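Local coordinates for protein lysin (Bacillus phage PBC5, PDB 6ILU) that probably binds the bacterial cell wall through SH3b-type folds, as the cell-wall-binding domain of a phage endolysin, at residues A15-E29 with L63-I77. Sequence-based numbering, arbitrary orientation.
Sequences ALSIYPDGYGVNLYE and LGGEKQWAYNKHFTI
Strand 15-17 pairs antiparallel with strand 75-77, and Tyr28 with Trp69 forms a second, isolated bridge; both lie within one SH3b-type lobe, and the Phe75 ring reaches from its strand across Ala15 CB to Val25 CG1. Leu16 and Thr76 exchange two backbone bonds, Leu16 N to Thr76 O and Thr76 N to Leu16 O, both 2.9 Å. The pairing ends as Ile18 N donates to His74 O from above the carbonyl plane, while Ser17 OG, accepting from Tyr19 N, makes an ST turn where the chain leaves the strand.

Ala15 offers only a methyl, so the strands can come close with the ring against it, Phe75 CD1 3.7 Å from Ala15 CB. Val25 presents CG1, anti to its backbone N (chi1 175°), to the ring's far end, 3.8 Å from Phe75 CZ. Tyr19 OH lies 3.1 Å from His74 ND1, polar atom beside polar atom, their rings neither stacked nor edge-to-face.

At the second bridge Tyr28 N donates to Trp69 O in a short, bent hydrogen bond (2.7 Å, 134°), and Trp69 N returns one to Tyr28 O at 2.9 Å. Beside it the edge of Tyr71 points at the face of Tyr28, planes at 64°, an offset edge-to-face pair. Beyond this bridge a water donates to Asn26 O and accepts from Tyr71 N, which no direct bond joins: backbone pairing gives way to a solvent-mediated link.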
ATOM      1  N   ALA A  15      -6.133  -4.159   6.450  1.00 21.08           N
ATOM      2  CA  ALA A  15      -6.463  -5.538   6.021  1.00 19.69           C
ATOM      3  C   ALA A  15      -7.242  -6.317   7.094  1.00 20.10           C
ATOM      4  O   ALA A  15      -6.951  -6.196   8.283  1.00 22.75           O
ATOM      5  CB  ALA A  15      -5.165  -6.281   5.701  1.00 19.86           C
ATOM      6  N   LEU A  16      -8.233  -7.084   6.676  1.00 22.14           N
ATOM      7  CA  LEU A  16      -8.964  -7.950   7.588  1.00 21.77           C
ATOM      8  C   LEU A  16      -9.023  -9.355   7.004  1.00 22.16           C
ATOM      9  O   LEU A  16      -9.374  -9.508   5.847  1.00 23.28           O
ATOM     10  CB  LEU A  16     -10.376  -7.388   7.782  1.00 22.06           C
ATOM     11  CG  LEU A  16     -11.264  -8.221   8.690  1.00 24.51           C
ATOM     12  CD1 LEU A  16     -10.813  -8.033  10.170  1.00 29.72           C
ATOM     13  CD2 LEU A  16     -12.672  -7.717   8.468  1.00 27.89           C
ATOM     14  N   SER A  17      -8.620 -10.359   7.781  1.00 21.88           N
ATOM     15  CA  SER A  17      -8.675 -11.764   7.357  1.00 21.23           C
ATOM     16  C   SER A  17     -10.012 -12.137   6.713  1.00 23.17           C
ATOM     17  O   SER A  17     -11.073 -11.780   7.246  1.00 25.16           O
ATOM     18  CB  SER A  17      -8.461 -12.691   8.557  1.00 23.78           C
ATOM     19  OG  SER A  17      -8.548 -14.067   8.164  1.00 22.92           O
ATOM     20  N   ILE A  18      -9.953 -12.890   5.616  1.00 22.87           N
ATOM     21  CA  ILE A  18     -11.188 -13.470   5.054  1.00 21.71           C
ATOM     22  C   ILE A  18     -11.682 -14.721   5.812  1.00 24.12           C
ATOM     23  O   ILE A  18     -12.792 -15.203   5.563  1.00 23.39           O
ATOM     24  CB  ILE A  18     -11.028 -13.850   3.551  1.00 21.91           C
ATOM     25  CG1 ILE A  18     -10.024 -15.011   3.388  1.00 20.48           C
ATOM     26  CG2 ILE A  18     -10.626 -12.594   2.725  1.00 19.84           C
ATOM     27  CD1 ILE A  18      -9.931 -15.570   1.917  1.00 22.97           C
ATOM     28  N   TYR A  19     -10.864 -15.229   6.730  1.00 24.19           N
ATOM     29  CA  TYR A  19     -11.175 -16.475   7.465  1.00 24.43           C
ATOM     30  C   TYR A  19     -11.848 -16.157   8.801  1.00 24.60           C
ATOM     31  O   TYR A  19     -11.825 -15.011   9.251  1.00 28.16           O
ATOM     32  CB  TYR A  19      -9.882 -17.269   7.700  1.00 26.91           C
ATOM     33  CG  TYR A  19      -9.215 -17.643   6.411  1.00 23.55           C
ATOM     34  CD1 TYR A  19      -9.664 -18.735   5.668  1.00 25.17           C
ATOM     35  CD2 TYR A  19      -8.175 -16.884   5.905  1.00 24.04           C
ATOM     36  CE1 TYR A  19      -9.064 -19.061   4.471  1.00 26.55           C
ATOM     37  CE2 TYR A  19      -7.589 -17.203   4.707  1.00 25.87           C
ATOM     38  CZ  TYR A  19      -8.023 -18.281   4.006  1.00 27.13           C
ATOM     39  OH  TYR A  19      -7.438 -18.596   2.817  1.00 33.16           O
ATOM     40  N   PRO A  20     -12.422 -17.166   9.457  1.00 25.31           N
ATOM     41  CA  PRO A  20     -13.045 -16.900  10.750  1.00 26.39           C
ATOM     42  C   PRO A  20     -12.043 -16.477  11.803  1.00 26.52           C
ATOM     43  O   PRO A  20     -10.849 -16.726  11.670  1.00 26.51           O
ATOM     44  CB  PRO A  20     -13.663 -18.245  11.126  1.00 27.76           C
ATOM     45  CG  PRO A  20     -13.902 -18.901   9.780  1.00 31.37           C
ATOM     46  CD  PRO A  20     -12.731 -18.520   8.961  1.00 28.20           C
ATOM     47  N   ASP A  21     -12.523 -15.805  12.834  1.00 32.20           N
ATOM     48  CA  ASP A  21     -11.660 -15.508  13.983  1.00 32.75           C
ATOM     49  C   ASP A  21     -11.129 -16.848  14.527  1.00 31.39           C
ATOM     50  O   ASP A  21     -11.891 -17.848  14.609  1.00 30.37           O
ATOM     51  CB  ASP A  21     -12.451 -14.746  15.054  1.00 34.63           C
ATOM     52  CG  ASP A  21     -11.573 -14.179  16.144  1.00 38.05           C
ATOM     53  OD1 ASP A  21     -10.334 -14.143  15.982  1.00 33.07           O
ATOM     54  OD2 ASP A  21     -12.152 -13.771  17.168  1.00 40.62           O
ATOM     55  N   GLY A  22      -9.834 -16.882  14.866  1.00 31.04           N
ATOM     56  CA  GLY A  22      -9.203 -18.095  15.348  1.00 34.84           C
ATOM     57  C   GLY A  22      -8.517 -18.915  14.261  1.00 32.85           C
ATOM     58  O   GLY A  22      -7.736 -19.820  14.561  1.00 35.81           O
ATOM     59  N   TYR A  23      -8.802 -18.614  13.001  1.00 27.79           N
ATOM     60  CA  TYR A  23      -8.235 -19.395  11.902  1.00 27.62           C
ATOM     61  C   TYR A  23      -6.894 -18.763  11.506  1.00 28.71           C
ATOM     62  O   TYR A  23      -6.842 -17.601  11.206  1.00 30.04           O
ATOM     63  CB  TYR A  23      -9.221 -19.450  10.733  1.00 29.24           C
ATOM     64  CG  TYR A  23      -8.797 -20.338   9.598  1.00 27.94           C
ATOM     65  CD1 TYR A  23      -9.306 -21.632   9.469  1.00 31.58           C
ATOM     66  CD2 TYR A  23      -7.865 -19.896   8.657  1.00 28.44           C
ATOM     67  CE1 TYR A  23      -8.912 -22.438   8.438  1.00 32.59           C
ATOM     68  CE2 TYR A  23      -7.473 -20.721   7.597  1.00 31.20           C
ATOM     69  CZ  TYR A  23      -8.001 -21.978   7.511  1.00 32.51           C
ATOM     70  OH  TYR A  23      -7.630 -22.822   6.493  1.00 38.18           O
ATOM     71  N   GLY A  24      -5.804 -19.527  11.584  1.00 28.90           N
ATOM     72  CA  GLY A  24      -4.494 -18.951  11.394  1.00 28.46           C
ATOM     73  C   GLY A  24      -4.205 -18.506   9.979  1.00 26.40           C
ATOM     74  O   GLY A  24      -4.474 -19.234   9.022  1.00 31.08           O
ATOM     75  N   VAL A  25      -3.706 -17.281   9.836  1.00 29.29           N
ATOM     76  CA  VAL A  25      -3.188 -16.791   8.569  1.00 29.89           C
ATOM     77  C   VAL A  25      -1.678 -16.690   8.698  1.00 29.66           C
ATOM     78  O   VAL A  25      -1.195 -16.073   9.653  1.00 28.89           O
ATOM     79  CB  VAL A  25      -3.742 -15.421   8.207  1.00 29.79           C
ATOM     80  CG1 VAL A  25      -3.076 -14.917   6.929  1.00 27.10           C
ATOM     81  CG2 VAL A  25      -5.240 -15.489   8.075  1.00 33.12           C
ATOM     82  N   ASN A  26      -0.935 -17.270   7.754  1.00 28.70           N
ATOM     83  CA  ASN A  26       0.523 -17.320   7.887  1.00 28.42           C
ATOM     84  C   ASN A  26       1.207 -16.006   7.561  1.00 25.04           C
ATOM     85  O   ASN A  26       0.764 -15.255   6.692  1.00 26.78           O
ATOM     86  CB  ASN A  26       1.114 -18.405   6.997  1.00 32.05           C
ATOM     87  CG  ASN A  26       0.589 -19.774   7.352  1.00 41.79           C
ATOM     88  OD1 ASN A  26       0.503 -20.114   8.518  1.00 41.35           O
ATOM     89  ND2 ASN A  26       0.164 -20.531   6.353  1.00 47.42           N
ATOM     90  N   LEU A  27       2.271 -15.745   8.320  1.00 23.50           N
ATOM     91  CA  LEU A  27       3.163 -14.614   8.082  1.00 23.82           C
ATOM     92  C   LEU A  27       4.502 -15.159   7.625  1.00 25.39           C
ATOM     93  O   LEU A  27       4.910 -16.261   8.043  1.00 30.44           O
ATOM     94  CB  LEU A  27       3.379 -13.757   9.339  1.00 25.67           C
ATOM     95  CG  LEU A  27       2.144 -13.096   9.930  1.00 29.88           C
ATOM     96  CD1 LEU A  27       2.490 -12.323  11.187  1.00 34.43           C
ATOM     97  CD2 LEU A  27       1.441 -12.203   8.894  1.00 31.07           C
ATOM     98  N   TYR A  28       5.199 -14.338   6.836  1.00 22.70           N
ATOM     99  CA  TYR A  28       6.395 -14.744   6.128  1.00 22.80           C
ATOM    100  C   TYR A  28       7.458 -13.666   6.138  1.00 20.64           C
ATOM    101  O   TYR A  28       7.172 -12.456   6.316  1.00 21.63           O
ATOM    102  CB  TYR A  28       6.076 -15.036   4.659  1.00 21.64           C
ATOM    103  CG  TYR A  28       5.123 -16.186   4.440  1.00 25.42           C
ATOM    104  CD1 TYR A  28       5.597 -17.481   4.320  1.00 27.97           C
ATOM    105  CD2 TYR A  28       3.755 -15.963   4.366  1.00 25.61           C
ATOM    106  CE1 TYR A  28       4.715 -18.559   4.113  1.00 30.47           C
ATOM    107  CE2 TYR A  28       2.863 -17.043   4.200  1.00 28.49           C
ATOM    108  CZ  TYR A  28       3.364 -18.318   4.051  1.00 29.71           C
ATOM    109  OH  TYR A  28       2.499 -19.376   3.863  1.00 32.55           O
ATOM    110  N   GLU A  29       8.700 -14.090   5.919  1.00 20.75           N
ATOM    111  CA  GLU A  29       9.725 -13.138   5.471  1.00 22.71           C
ATOM    112  C   GLU A  29      10.074 -13.452   4.005  1.00 25.09           C
ATOM    113  O   GLU A  29       9.640 -14.490   3.466  1.00 25.77           O
ATOM    114  CB  GLU A  29      10.972 -13.197   6.370  1.00 25.53           C
ATOM    115  CG  GLU A  29      11.620 -14.527   6.415  1.00 28.71           C
ATOM    116  CD  GLU A  29      12.785 -14.561   7.408  1.00 34.99           C
ATOM    117  OE1 GLU A  29      13.791 -13.885   7.160  1.00 38.85           O
ATOM    118  OE2 GLU A  29      12.694 -15.267   8.429  1.00 39.16           O
ATOM    119  N   LEU A  63       2.473  -6.367   7.400  1.00 19.07           N
ATOM    120  CA  LEU A  63       1.731  -5.884   8.577  1.00 19.13           C
ATOM    121  C   LEU A  63       2.629  -5.333   9.686  1.00 18.72           C
ATOM    122  O   LEU A  63       2.162  -5.035  10.779  1.00 22.13           O
ATOM    123  CB  LEU A  63       0.846  -7.021   9.155  1.00 19.09           C
ATOM    124  CG  LEU A  63      -0.087  -7.616   8.101  1.00 20.64           C
ATOM    125  CD1 LEU A  63      -0.971  -8.678   8.741  1.00 22.62           C
ATOM    126  CD2 LEU A  63      -0.947  -6.522   7.418  1.00 22.10           C
ATOM    127  N   GLY A  64       3.912  -5.152   9.406  1.00 19.56           N
ATOM    128  CA  GLY A  64       4.810  -4.606  10.415  1.00 21.84           C
ATOM    129  C   GLY A  64       6.182  -4.416   9.835  1.00 25.08           C
ATOM    130  O   GLY A  64       6.493  -3.375   9.216  1.00 26.50           O
ATOM    131  N   GLY A  65       7.028  -5.407  10.052  1.00 22.23           N
ATOM    132  CA  GLY A  65       8.376  -5.368   9.537  1.00 21.65           C
ATOM    133  C   GLY A  65       8.677  -6.608   8.699  1.00 20.54           C
ATOM    134  O   GLY A  65       7.772  -7.252   8.203  1.00 19.40           O
ATOM    135  N   GLU A  66       9.958  -6.909   8.554  1.00 23.65           N
ATOM    136  CA  GLU A  66      10.416  -7.945   7.611  1.00 20.91           C
ATOM    137  C   GLU A  66       9.816  -9.310   7.795  1.00 23.08           C
ATOM    138  O   GLU A  66       9.732 -10.045   6.821  1.00 20.71           O
ATOM    139  CB  GLU A  66      11.939  -8.141   7.714  1.00 22.43           C
ATOM    140  CG  GLU A  66      12.785  -7.044   6.978  1.00 23.32           C
ATOM    141  CD  GLU A  66      14.220  -7.459   6.779  1.00 26.45           C
ATOM    142  OE1 GLU A  66      14.733  -8.425   7.460  1.00 29.05           O
ATOM    143  OE2 GLU A  66      14.906  -6.762   5.972  1.00 27.27           O
ATOM    144  N   LYS A  67       9.479  -9.677   9.031  1.00 22.40           N
ATOM    145  CA  LYS A  67       8.827 -11.003   9.212  1.00 22.81           C
ATOM    146  C   LYS A  67       7.282 -10.993   9.253  1.00 25.08           C
ATOM    147  O   LYS A  67       6.682 -11.979   9.704  1.00 25.67           O
ATOM    148  CB  LYS A  67       9.403 -11.649  10.493  1.00 26.44           C
ATOM    149  CG  LYS A  67      10.906 -11.824  10.414  1.00 30.40           C
ATOM    150  CD  LYS A  67      11.481 -12.480  11.648  1.00 41.53           C
ATOM    151  CE  LYS A  67      11.225 -13.984  11.595  1.00 44.34           C
ATOM    152  NZ  LYS A  67      11.947 -14.731  12.661  1.00 44.86           N
ATOM    153  N   GLN A  68       6.647  -9.925   8.775  1.00 21.31           N
ATOM    154  CA  GLN A  68       5.183  -9.822   8.825  1.00 21.10           C
ATOM    155  C   GLN A  68       4.561  -9.668   7.455  1.00 21.08           C
ATOM    156  O   GLN A  68       3.543  -8.994   7.302  1.00 20.65           O
ATOM    157  CB  GLN A  68       4.792  -8.663   9.748  1.00 24.41           C
ATOM    158  CG  GLN A  68       4.941  -9.035  11.245  1.00 24.24           C
ATOM    159  CD  GLN A  68       6.311  -8.735  11.815  1.00 26.54           C
ATOM    160  OE1 GLN A  68       6.818  -7.631  11.622  1.00 27.36           O
ATOM    161  NE2 GLN A  68       6.894  -9.689  12.571  1.00 25.83           N
ATOM    162  N   TRP A  69       5.125 -10.344   6.455  1.00 19.44           N
ATOM    163  CA  TRP A  69       4.453 -10.393   5.140  1.00 19.26           C
ATOM    164  C   TRP A  69       3.370 -11.461   5.087  1.00 19.82           C
ATOM    165  O   TRP A  69       3.521 -12.546   5.661  1.00 21.35           O
ATOM    166  CB  TRP A  69       5.468 -10.704   4.019  1.00 17.11           C
ATOM    167  CG  TRP A  69       6.427  -9.580   3.760  1.00 16.69           C
ATOM    168  CD1 TRP A  69       7.677  -9.474   4.244  1.00 19.99           C
ATOM    169  CD2 TRP A  69       6.187  -8.419   2.961  1.00 18.75           C
ATOM    170  NE1 TRP A  69       8.280  -8.298   3.786  1.00 20.04           N
ATOM    171  CE2 TRP A  69       7.357  -7.650   2.987  1.00 18.42           C
ATOM    172  CE3 TRP A  69       5.095  -7.994   2.188  1.00 16.46           C
ATOM    173  CZ2 TRP A  69       7.481  -6.437   2.267  1.00 18.67           C
ATOM    174  CZ3 TRP A  69       5.188  -6.802   1.491  1.00 16.99           C
ATOM    175  CH2 TRP A  69       6.367  -6.020   1.541  1.00 16.39           C
ATOM    176  N   ALA A  70       2.287 -11.148   4.364  1.00 20.48           N
ATOM    177  CA  ALA A  70       1.186 -12.092   4.227  1.00 20.48           C
ATOM    178  C   ALA A  70       0.596 -11.957   2.824  1.00 18.14           C
ATOM    179  O   ALA A  70       0.658 -10.889   2.220  1.00 19.41           O
ATOM    180  CB  ALA A  70       0.104 -11.840   5.275  1.00 25.77           C
ATOM    181  N   TYR A  71      -0.010 -13.018   2.318  1.00 20.84           N
ATOM    182  CA  TYR A  71      -0.597 -12.894   0.973  1.00 19.91           C
ATOM    183  C   TYR A  71      -1.872 -12.049   0.967  1.00 21.68           C
ATOM    184  O   TYR A  71      -2.773 -12.279   1.790  1.00 22.16           O
ATOM    185  CB  TYR A  71      -0.901 -14.282   0.395  1.00 19.68           C
ATOM    186  CG  TYR A  71       0.321 -15.069   0.023  1.00 24.05           C
ATOM    187  CD1 TYR A  71       1.073 -14.728  -1.093  1.00 24.54           C
ATOM    188  CD2 TYR A  71       0.733 -16.160   0.781  1.00 24.81           C
ATOM    189  CE1 TYR A  71       2.214 -15.460  -1.455  1.00 25.96           C
ATOM    190  CE2 TYR A  71       1.866 -16.886   0.417  1.00 26.02           C
ATOM    191  CZ  TYR A  71       2.591 -16.537  -0.702  1.00 26.79           C
ATOM    192  OH  TYR A  71       3.678 -17.295  -1.073  1.00 28.76           O
ATOM    193  N   ASN A  72      -1.966 -11.109   0.002  1.00 18.92           N
ATOM    194  CA  ASN A  72      -3.177 -10.294  -0.138  1.00 20.49           C
ATOM    195  C   ASN A  72      -4.431 -11.130  -0.208  1.00 22.06           C
ATOM    196  O   ASN A  72      -5.477 -10.702   0.269  1.00 21.78           O
ATOM    197  CB  ASN A  72      -3.145  -9.415  -1.404  1.00 21.10           C
ATOM    198  CG  ASN A  72      -2.021  -8.395  -1.378  1.00 21.89           C
ATOM    199  OD1 ASN A  72      -0.955  -8.639  -0.795  1.00 19.51           O
ATOM    200  ND2 ASN A  72      -2.259  -7.239  -2.000  1.00 23.43           N
ATOM    201  N   LYS A  73      -4.340 -12.302  -0.846  1.00 23.65           N
ATOM    202  CA  LYS A  73      -5.531 -13.103  -1.131  1.00 24.10           C
ATOM    203  C   LYS A  73      -6.213 -13.611   0.162  1.00 22.81           C
ATOM    204  O   LYS A  73      -7.375 -14.026   0.107  1.00 24.37           O
ATOM    205  CB  LYS A  73      -5.164 -14.296  -2.043  1.00 25.02           C
ATOM    206  CG  LYS A  73      -4.239 -15.294  -1.409  1.00 30.15           C
ATOM    207  CD  LYS A  73      -3.767 -16.328  -2.413  1.00 36.08           C
ATOM    208  CE  LYS A  73      -2.720 -17.224  -1.762  1.00 41.55           C
ATOM    209  NZ  LYS A  73      -2.371 -18.422  -2.599  1.00 44.98           N
ATOM    210  N   HIS A  74      -5.518 -13.524   1.295  1.00 22.02           N
ATOM    211  CA  HIS A  74      -6.096 -13.989   2.554  1.00 24.52           C
ATOM    212  C   HIS A  74      -6.836 -12.870   3.274  1.00 24.44           C
ATOM    213  O   HIS A  74      -7.304 -13.084   4.376  1.00 23.66           O
ATOM    214  CB  HIS A  74      -4.995 -14.566   3.483  1.00 22.70           C
ATOM    215  CG  HIS A  74      -4.325 -15.787   2.927  1.00 28.12           C
ATOM    216  ND1 HIS A  74      -4.994 -16.737   2.180  1.00 32.30           N
ATOM    217  CD2 HIS A  74      -3.037 -16.198   2.988  1.00 26.43           C
ATOM    218  CE1 HIS A  74      -4.153 -17.693   1.826  1.00 30.55           C
ATOM    219  NE2 HIS A  74      -2.953 -17.385   2.297  1.00 29.41           N
ATOM    220  N   PHE A  75      -6.903 -11.673   2.666  1.00 22.05           N
ATOM    221  CA  PHE A  75      -7.536 -10.505   3.324  1.00 22.52           C
ATOM    222  C   PHE A  75      -8.503  -9.758   2.434  1.00 23.91           C
ATOM    223  O   PHE A  75      -8.404  -9.861   1.216  1.00 25.69           O
ATOM    224  CB  PHE A  75      -6.465  -9.473   3.781  1.00 20.93           C
ATOM    225  CG  PHE A  75      -5.445 -10.044   4.734  1.00 21.67           C
ATOM    226  CD1 PHE A  75      -5.634  -9.929   6.096  1.00 22.45           C
ATOM    227  CD2 PHE A  75      -4.361 -10.763   4.258  1.00 21.68           C
ATOM    228  CE1 PHE A  75      -4.715 -10.484   7.003  1.00 24.40           C
ATOM    229  CE2 PHE A  75      -3.468 -11.356   5.127  1.00 24.62           C
ATOM    230  CZ  PHE A  75      -3.628 -11.190   6.513  1.00 24.60           C
ATOM    231  N   THR A  76      -9.450  -9.024   3.032  1.00 23.03           N
ATOM    232  CA  THR A  76     -10.106  -7.935   2.305  1.00 25.61           C
ATOM    233  C   THR A  76      -9.356  -6.671   2.729  1.00 26.63           C
ATOM    234  O   THR A  76      -9.076  -6.464   3.934  1.00 24.07           O
ATOM    235  CB  THR A  76     -11.611  -7.831   2.595  1.00 30.73           C
ATOM    236  OG1 THR A  76     -11.818  -7.764   3.998  1.00 33.34           O
ATOM    237  CG2 THR A  76     -12.322  -9.070   2.104  1.00 29.25           C
ATOM    238  N   ILE A  77      -8.938  -5.862   1.747  1.00 23.18           N
ATOM    239  CA  ILE A  77      -8.021  -4.733   2.047  1.00 21.73           C
ATOM    240  C   ILE A  77      -8.700  -3.448   1.632  1.00 25.32           C
ATOM    241  O   ILE A  77      -9.202  -3.350   0.496  1.00 24.83           O
ATOM    242  CB  ILE A  77      -6.679  -4.859   1.314  1.00 21.41           C
ATOM    243  CG1 ILE A  77      -6.021  -6.209   1.672  1.00 24.42           C
ATOM    244  CG2 ILE A  77      -5.748  -3.660   1.623  1.00 20.20           C
ATOM    245  CD1 ILE A  77      -4.882  -6.599   0.734  1.00 24.25           C
TER
HETATM  246  O   HOH W   1     -12.551 -10.036   5.355  1.00 26.39           O
HETATM  247  O   HOH W   2      -0.273 -15.396   4.109  1.00 25.39           O
HETATM  248  O   HOH W   3      13.881 -10.986   6.239  1.00 30.56           O